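PDB 4G1P: Cys-Gly metallodipeptidase DUG1 from Saccharomyces cerevisiae, which hydrolyses the dipeptide Cys-Gly as a dinuclear metallopeptidase and serves as the catalytic component of the complex that degrades glutathione. Local coordinates for residues 122-126 with 127-131; 287-290 with 291-295; 301-305 with 306-310. All coordinates share one frame; numbering follows the deposited sequence.

Contact 1 (122-126 with 127-131)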
loop_
_atom_site.group_PDB
_atom_site.type_symbol
_atom_site.label_atom_id
_atom_site.label_comp_id
_atom_site.label_asym_id
_atom_site.label_seq_id
_atom_site.Cartn_x
_atom_site.Cartn_y
_atom_site.Cartn_z
ATOM N N VAL A 122 -23.118 7.776 14.155
ATOM C CA VAL A 122 -23.274 8.213 15.527
ATOM C C VAL A 122 -23.791 9.638 15.558
ATOM O O VAL A 122 -23.133 10.551 15.050
ATOM C CB VAL A 122 -21.936 8.193 16.267
ATOM C CG1 VAL A 122 -22.052 8.941 17.606
ATOM C CG2 VAL A 122 -21.467 6.761 16.462
ATOM N N ILE A 123 -24.964 9.824 16.161
ATOM C CA ILE A 123 -25.601 11.134 16.238
ATOM C C ILE A 123 -25.556 11.657 17.666
ATOM O O ILE A 123 -26.167 11.083 18.549
ATOM C CB ILE A 123 -27.084 11.057 15.808
ATOM C CG1 ILE A 123 -27.193 10.599 14.357
ATOM C CG2 ILE A 123 -27.788 12.401 16.036
ATOM C CD1 ILE A 123 -28.579 10.720 13.773
ATOM N N ASP A 124 -24.839 12.747 17.891
ATOM C CA ASP A 124 -24.725 13.311 19.231
ATOM C C ASP A 124 -25.365 14.693 19.260
ATOM O O ASP A 124 -24.727 15.681 18.893
ATOM C CB ASP A 124 -23.253 13.399 19.643
ATOM C CG ASP A 124 -23.058 13.947 21.057
ATOM O OD1 ASP A 124 -24.041 14.388 21.695
ATOM O OD2 ASP A 124 -21.899 13.939 21.533
ATOM N N GLU A 125 -26.613 14.753 19.721
ATOM C CA GLU A 125 -27.365 15.997 19.785
ATOM C C GLU A 125 -26.820 16.947 20.853
ATOM O O GLU A 125 -27.085 18.148 20.818
ATOM C CB GLU A 125 -28.858 15.724 20.004
ATOM C CG GLU A 125 -29.529 15.091 18.802
ATOM C CD GLU A 125 -31.039 14.998 18.938
ATOM O OE1 GLU A 125 -31.528 13.970 19.452
ATOM O OE2 GLU A 125 -31.747 15.943 18.508
ATOM N N ALA A 126 -26.045 16.416 21.794
ATOM C CA ALA A 126 -25.439 17.263 22.812
ATOM C C ALA A 126 -24.264 18.062 22.244
ATOM O O ALA A 126 -24.155 19.264 22.477
ATOM C CB ALA A 126 -25.009 16.442 23.997
ATOM N N LYS A 127 -23.377 17.408 21.500
ATOM C CA LYS A 127 -22.317 18.152 20.835
ATOM C C LYS A 127 -22.833 18.758 19.541
ATOM O O LYS A 127 -22.237 19.693 19.012
ATOM C CB LYS A 127 -21.111 17.270 20.535
ATOM C CG LYS A 127 -20.370 16.787 21.741
ATOM C CD LYS A 127 -19.106 16.063 21.301
ATOM C CE LYS A 127 -18.420 15.332 22.449
ATOM N NZ LYS A 127 -17.802 14.071 21.949
ATOM N N GLY A 128 -23.931 18.207 19.027
ATOM C CA GLY A 128 -24.477 18.634 17.754
ATOM C C GLY A 128 -23.661 18.196 16.549
ATOM O O GLY A 128 -23.418 18.993 15.639
ATOM N N ILE A 129 -23.224 16.938 16.547
ATOM C CA ILE A 129 -22.499 16.381 15.402
ATOM C C ILE A 129 -22.983 14.996 15.036
ATOM O O ILE A 129 -23.449 14.233 15.880
ATOM C CB ILE A 129 -20.979 16.303 15.635
ATOM C CG1 ILE A 129 -20.684 15.847 17.058
ATOM C CG2 ILE A 129 -20.329 17.656 15.399
ATOM C CD1 ILE A 129 -20.633 14.345 17.238
ATOM N N MET A 130 -22.869 14.686 13.760
ATOM C CA MET A 130 -23.141 13.353 13.260
ATOM C C MET A 130 -21.842 12.846 12.659
ATOM O O MET A 130 -21.237 13.523 11.826
ATOM C CB MET A 130 -24.256 13.413 12.224
ATOM C CG MET A 130 -25.479 14.162 12.741
ATOM S SD MET A 130 -26.872 14.170 11.598
ATOM C CE MET A 130 -26.314 15.281 10.310
ATOM N N LYS A 131 -21.384 11.686 13.119
ATOM C CA LYS A 131 -20.122 11.105 12.643
ATOM C C LYS A 131 -20.394 9.848 11.837
ATOM O O LYS A 131 -21.053 8.917 12.318
ATOM C CB LYS A 131 -19.200 10.781 13.822
ATOM C CG LYS A 131 -19.189 11.875 14.866
ATOM C CD LYS A 131 -18.294 11.541 16.039
ATOM C CE LYS A 131 -16.838 11.771 15.649
ATOM N NZ LYS A 131 -16.672 13.064 14.907
#

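Contact 2 (287-290 with 291-295)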
loop_
_atom_site.group_PDB
_atom_site.type_symbol
_atom_site.label_atom_id
_atom_site.label_comp_id
_atom_site.label_asym_id
_atom_site.label_seq_id
_atom_site.Cartn_x
_atom_site.Cartn_y
_atom_site.Cartn_z
ATOM N N PHE A 287 -11.189 34.770 6.246
ATOM C CA PHE A 287 -10.382 33.568 6.413
ATOM C C PHE A 287 -8.983 33.901 6.892
ATOM O O PHE A 287 -8.428 34.944 6.550
ATOM C CB PHE A 287 -10.279 32.792 5.110
ATOM C CG PHE A 287 -9.778 31.398 5.285
ATOM C CD1 PHE A 287 -10.541 30.457 5.956
ATOM C CD2 PHE A 287 -8.554 31.017 4.767
ATOM C CE1 PHE A 287 -10.086 29.161 6.114
ATOM C CE2 PHE A 287 -8.088 29.726 4.919
ATOM C CZ PHE A 287 -8.855 28.796 5.590
ATOM N N SER A 288 -8.408 33.001 7.676
ATOM C CA SER A 288 -7.057 33.180 8.167
ATOM C C SER A 288 -6.358 31.830 8.254
ATOM O O SER A 288 -7.009 30.773 8.331
ATOM C CB SER A 288 -7.100 33.792 9.545
ATOM O OG SER A 288 -7.717 32.876 10.426
ATOM N N VAL A 289 -5.029 31.875 8.255
ATOM C CA VAL A 289 -4.217 30.673 8.291
ATOM C C VAL A 289 -4.476 29.898 9.581
ATOM O O VAL A 289 -4.366 28.672 9.610
ATOM C CB VAL A 289 -2.713 31.003 8.114
ATOM C CG1 VAL A 289 -2.164 31.689 9.349
ATOM C CG2 VAL A 289 -1.916 29.744 7.796
ATOM N N GLU A 290 -4.861 30.611 10.636
ATOM C CA GLU A 290 -5.193 29.974 11.907
ATOM C C GLU A 290 -6.343 29.013 11.721
ATOM O O GLU A 290 -6.395 27.964 12.351
ATOM C CB GLU A 290 -5.581 31.012 12.955
ATOM C CG GLU A 290 -4.417 31.774 13.548
ATOM C CD GLU A 290 -3.722 32.676 12.538
ATOM O OE1 GLU A 290 -4.399 33.187 11.605
ATOM O OE2 GLU A 290 -2.493 32.864 12.684
ATOM N N GLU A 291 -7.283 29.389 10.862
ATOM C CA GLU A 291 -8.401 28.514 10.557
ATOM C C GLU A 291 -7.891 27.320 9.763
ATOM O O GLU A 291 -8.251 26.185 10.047
ATOM C CB GLU A 291 -9.487 29.268 9.791
ATOM C CG GLU A 291 -10.143 30.377 10.607
ATOM C CD GLU A 291 -10.982 31.318 9.758
ATOM O OE1 GLU A 291 -12.165 30.996 9.492
ATOM O OE2 GLU A 291 -10.454 32.382 9.359
ATOM N N LEU A 292 -7.034 27.580 8.784
ATOM C CA LEU A 292 -6.427 26.506 8.013
ATOM C C LEU A 292 -5.682 25.524 8.928
ATOM O O LEU A 292 -5.844 24.318 8.807
ATOM C CB LEU A 292 -5.486 27.070 6.955
ATOM C CG LEU A 292 -4.782 26.025 6.091
ATOM C CD1 LEU A 292 -5.819 25.288 5.256
ATOM C CD2 LEU A 292 -3.723 26.682 5.211
ATOM N N ASN A 293 -4.894 26.047 9.859
ATOM C CA ASN A 293 -4.253 25.211 10.860
ATOM C C ASN A 293 -5.214 24.388 11.731
ATOM O O ASN A 293 -4.861 23.315 12.224
ATOM C CB ASN A 293 -3.358 26.055 11.762
ATOM C CG ASN A 293 -2.210 26.675 11.013
ATOM O OD1 ASN A 293 -1.851 26.227 9.921
ATOM N ND2 ASN A 293 -1.621 27.717 11.592
ATOM N N ALA A 294 -6.420 24.887 11.944
ATOM C CA ALA A 294 -7.338 24.195 12.830
ATOM C C ALA A 294 -7.863 22.980 12.108
ATOM O O ALA A 294 -8.043 21.925 12.702
ATOM C CB ALA A 294 -8.475 25.103 13.235
ATOM N N ALA A 295 -8.088 23.143 10.811
ATOM C CA ALA A 295 -8.673 22.092 9.992
ATOM C C ALA A 295 -7.602 21.065 9.666
ATOM O O ALA A 295 -7.869 19.874 9.532
ATOM C CB ALA A 295 -9.246 22.685 8.729
#

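Contact 3 (301-305 with 306-310)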
loop_
_atom_site.group_PDB
_atom_site.type_symbol
_atom_site.label_atom_id
_atom_site.label_comp_id
_atom_site.label_asym_id
_atom_site.label_seq_id
_atom_site.Cartn_x
_atom_site.Cartn_y
_atom_site.Cartn_z
ATOM N N SER A 301 0.953 24.992 6.736
ATOM C CA SER A 301 0.512 25.723 5.564
ATOM C C SER A 301 1.694 26.076 4.693
ATOM O O SER A 301 2.809 26.152 5.168
ATOM C CB SER A 301 -0.166 27.017 5.983
ATOM O OG SER A 301 -0.376 27.834 4.844
ATOM N N LEU A 302 1.440 26.323 3.420
ATOM C CA LEU A 302 2.479 26.783 2.517
ATOM C C LEU A 302 2.470 28.303 2.341
ATOM O O LEU A 302 3.319 28.841 1.649
ATOM C CB LEU A 302 2.302 26.119 1.151
ATOM C CG LEU A 302 2.369 24.590 1.072
ATOM C CD1 LEU A 302 1.985 24.123 -0.330
ATOM C CD2 LEU A 302 3.763 24.078 1.451
ATOM N N TYR A 303 1.489 28.979 2.943
ATOM C CA TYR A 303 1.291 30.427 2.797
ATOM C C TYR A 303 0.643 31.020 4.036
ATOM O O TYR A 303 -0.214 30.394 4.646
ATOM C CB TYR A 303 0.364 30.743 1.629
ATOM C CG TYR A 303 0.845 30.247 0.304
ATOM C CD1 TYR A 303 1.854 30.902 -0.382
ATOM C CD2 TYR A 303 0.278 29.129 -0.278
ATOM C CE1 TYR A 303 2.295 30.443 -1.616
ATOM C CE2 TYR A 303 0.711 28.660 -1.501
ATOM C CZ TYR A 303 1.721 29.319 -2.161
ATOM O OH TYR A 303 2.140 28.843 -3.374
ATOM N N ASP A 304 1.019 32.245 4.384
ATOM C CA ASP A 304 0.427 32.921 5.533
ATOM C C ASP A 304 -0.625 33.961 5.155
ATOM O O ASP A 304 -1.577 34.198 5.897
ATOM C CB ASP A 304 1.518 33.572 6.366
ATOM C CG ASP A 304 2.440 32.554 6.992
ATOM O OD1 ASP A 304 1.979 31.414 7.225
ATOM O OD2 ASP A 304 3.619 32.893 7.248
ATOM N N LYS A 305 -0.446 34.584 3.999
ATOM C CA LYS A 305 -1.357 35.629 3.561
ATOM C C LYS A 305 -2.694 35.059 3.103
ATOM O O LYS A 305 -2.733 34.121 2.308
ATOM C CB LYS A 305 -0.728 36.464 2.439
ATOM C CG LYS A 305 0.185 37.592 2.911
ATOM C CD LYS A 305 0.443 38.597 1.781
ATOM C CE LYS A 305 -0.867 39.209 1.261
ATOM N NZ LYS A 305 -0.665 40.129 0.091
ATOM N N LYS A 306 -3.775 35.652 3.601
ATOM C CA LYS A 306 -5.129 35.203 3.312
ATOM C C LYS A 306 -5.343 35.106 1.820
ATOM O O LYS A 306 -5.853 34.106 1.320
ATOM C CB LYS A 306 -6.156 36.163 3.922
ATOM C CG LYS A 306 -7.597 35.899 3.486
ATOM C CD LYS A 306 -8.578 36.947 4.027
ATOM C CE LYS A 306 -8.902 38.021 2.982
ATOM N NZ LYS A 306 -9.646 39.168 3.560
ATOM N N GLU A 307 -4.926 36.149 1.115
ATOM C CA GLU A 307 -5.080 36.214 -0.331
ATOM C C GLU A 307 -4.366 35.041 -0.990
ATOM O O GLU A 307 -4.849 34.465 -1.967
ATOM C CB GLU A 307 -4.533 37.548 -0.859
ATOM C CG GLU A 307 -4.651 37.728 -2.369
ATOM C CD GLU A 307 -3.913 38.961 -2.886
ATOM O OE1 GLU A 307 -2.697 39.093 -2.613
ATOM O OE2 GLU A 307 -4.554 39.796 -3.569
ATOM N N ASP A 308 -3.220 34.676 -0.428
ATOM C CA ASP A 308 -2.414 33.600 -0.988
ATOM C C ASP A 308 -3.029 32.234 -0.750
ATOM O O ASP A 308 -3.139 31.430 -1.681
ATOM C CB ASP A 308 -1.000 33.647 -0.428
ATOM C CG ASP A 308 -0.164 34.730 -1.073
ATOM O OD1 ASP A 308 -0.325 34.941 -2.303
ATOM O OD2 ASP A 308 0.641 35.363 -0.346
ATOM N N ILE A 309 -3.419 31.976 0.495
ATOM C CA ILE A 309 -4.096 30.737 0.826
ATOM C C ILE A 309 -5.309 30.574 -0.079
ATOM O O ILE A 309 -5.527 29.512 -0.660
ATOM C CB ILE A 309 -4.567 30.719 2.276
ATOM C CG1 ILE A 309 -3.381 30.861 3.226
ATOM C CG2 ILE A 309 -5.302 29.433 2.560
ATOM C CD1 ILE A 309 -3.771 31.226 4.648
ATOM N N LEU A 310 -6.084 31.643 -0.228
ATOM C CA LEU A 310 -7.309 31.537 -0.998
ATOM C C LEU A 310 -7.005 31.291 -2.472
ATOM O O LEU A 310 -7.600 30.408 -3.096
ATOM C CB LEU A 310 -8.217 32.751 -0.783
ATOM C CG LEU A 310 -8.699 32.996 0.655
ATOM C CD1 LEU A 310 -9.401 34.336 0.775
ATOM C CD2 LEU A 310 -9.602 31.879 1.169
#

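Contact 1 (122-126 with 127-131)
D124 and K127 meet at the turn of a β-hairpin, and the aspartate side chain can be followed outward atom by atom. Its CB rests against the end of I129, 3.7 Å from CD1. With CG anti to the backbone N (chi1 -178°), the carboxylate swings back over the turn. There OD1 accepts the amide of K127 N at 3.1 Å, the donor lying above the carboxylate plane, and takes a weak second bond from A126 N. OD2 lies beside the methylenes of K127, while NZ stays 4.1 Å from it, too far for a salt bridge.

The backbone supports this arrangement. D124 N bonds to I129 O at 2.9 Å, and D124 O receives I129 N at 3.1 Å together with a weaker bond from G128 N. G128 and I129 therefore both face D124, a G1 β bulge with the glycine at positive phi (72°). On the other face of the hairpin, I123 CG1 packs 4.3 Å from M130 CG, and F20 of helix 16-28 touches both side chains. The chemistry implies that D124 holds the turn chiefly through backbone amides, with the lysine charge adding at most a loose attraction.

Contact 2 (287-290 with 291-295)
E291 reaches back along the first turn of helix 289-296 to S288, the residue at its N-cap. Its CG stands anti to the carbonyl carbon (chi1 -65°), and the chain then runs on extended, which delivers OE2 to two donors of the same residue. S288 OG gives a hydrogen bond of 3.0 Å to the anti lone pair of OE2, and S288 N a weak one of 2.7 Å, bent to 118°. The glutamate also passes obliquely by F287: E291 CB lies 3.7 Å from F287 CE1, and the ring and carboxylate planes are turned 46° apart. A negative charge at the N-terminal end of a helix, toward which the N-H groups of the first turn point, would probably be stabilised by the helix dipole.

V289 and E290 take part mainly through their carbonyls. V289 O accepts N293 N at 2.7 Å in an almost straight bond, and the amide group of N293 folds over the same carbonyl. E290 O receives only a weak bond from A294 N. On the V289 side chain, CG2 approaches L292 CD2 at 4.4 Å, a loose apolar contact.

The second subunit covers part of the helix, V240 of that chain packing on L292 and F237 of that chain on A295. Within the chain, I309 lies against F287 and V289.

F287, just before the N-cap, places CZ 4.0 Å from L292 CB, the pairing of a hydrophobic staple. Together with the bond from S288 N to the glutamate three residues on, which is one half of a capping box, it makes an N-terminal capping arrangement characteristic of α-helix starts.

Contact 3 (301-305 with 306-310)
K305 O is gripped by two amides at the start of helix 306-314. I309 N approaches at 2.9 Å in a nearly straight bond (168°), whereas D308 N, at 2.8 Å, comes in bent and counts as weak. K305 occupies the N-cap, and a lysine side chain offers no acceptor to the opening N-H groups. It turns outward instead, and its NZ forms a salt bridge of 3.5 Å with E307 OE1, the two chains lying side by side and pointing the same way. On this route the K305 methylenes pass D308, whose OD2 faces K305 CB.

Beside the cap, Y303 leans on the first turn. Its CB is 3.8 Å from D308 CB, and the two side chains cross at about a right angle, the aspartate CB sitting obliquely to the ring. I309 completes the fit: its CG1 is anti to the carbonyl carbon (chi1 -60°), which brings CG1 to 4.1 Å from Y303 CB and 3.5 Å from Y303 O. That carbonyl also receives a hydrogen bond of 2.6 Å from S301 OG, so the loop is tied to itself where the isoleucine meets it. With an alanine here in place of I309, Y303 CB would keep D308 CB but lose the isoleucine CG1 beside it, and a gap would probably open toward the loop and helix 289-296.

K306, next after the cap, gives its NZ to I285 O in a hydrogen bond. The Y303 ring stacks with H312, one turn beyond D308 on helix 306-314. I309 also packs on V289 and L292, and V240 of the second subunit touches it, placing this helix start between helix 289-296 of its own chain and the neighbouring subunit.

The three contacts follow one another along the chain, but only contacts 2 and 3 touch. Their centres are about 10 Å apart, and V289 CB meets I309 CD1 at 3.6 Å, so two successive helix starts share one apolar patch; L292 CD2 lies 3.6 Å from S301 OG at the edge of the patch. Both also reach the second subunit, in keeping with the homodimer. Contact 1 stands apart, its centre about 23 Å from that of contact 2 and 32 Å from that of contact 3. None of them forms part of the active site. The hairpin is nevertheless close in sequence to it: helix 135-154, which comes next, carries D137, a ligand of both zinc ions.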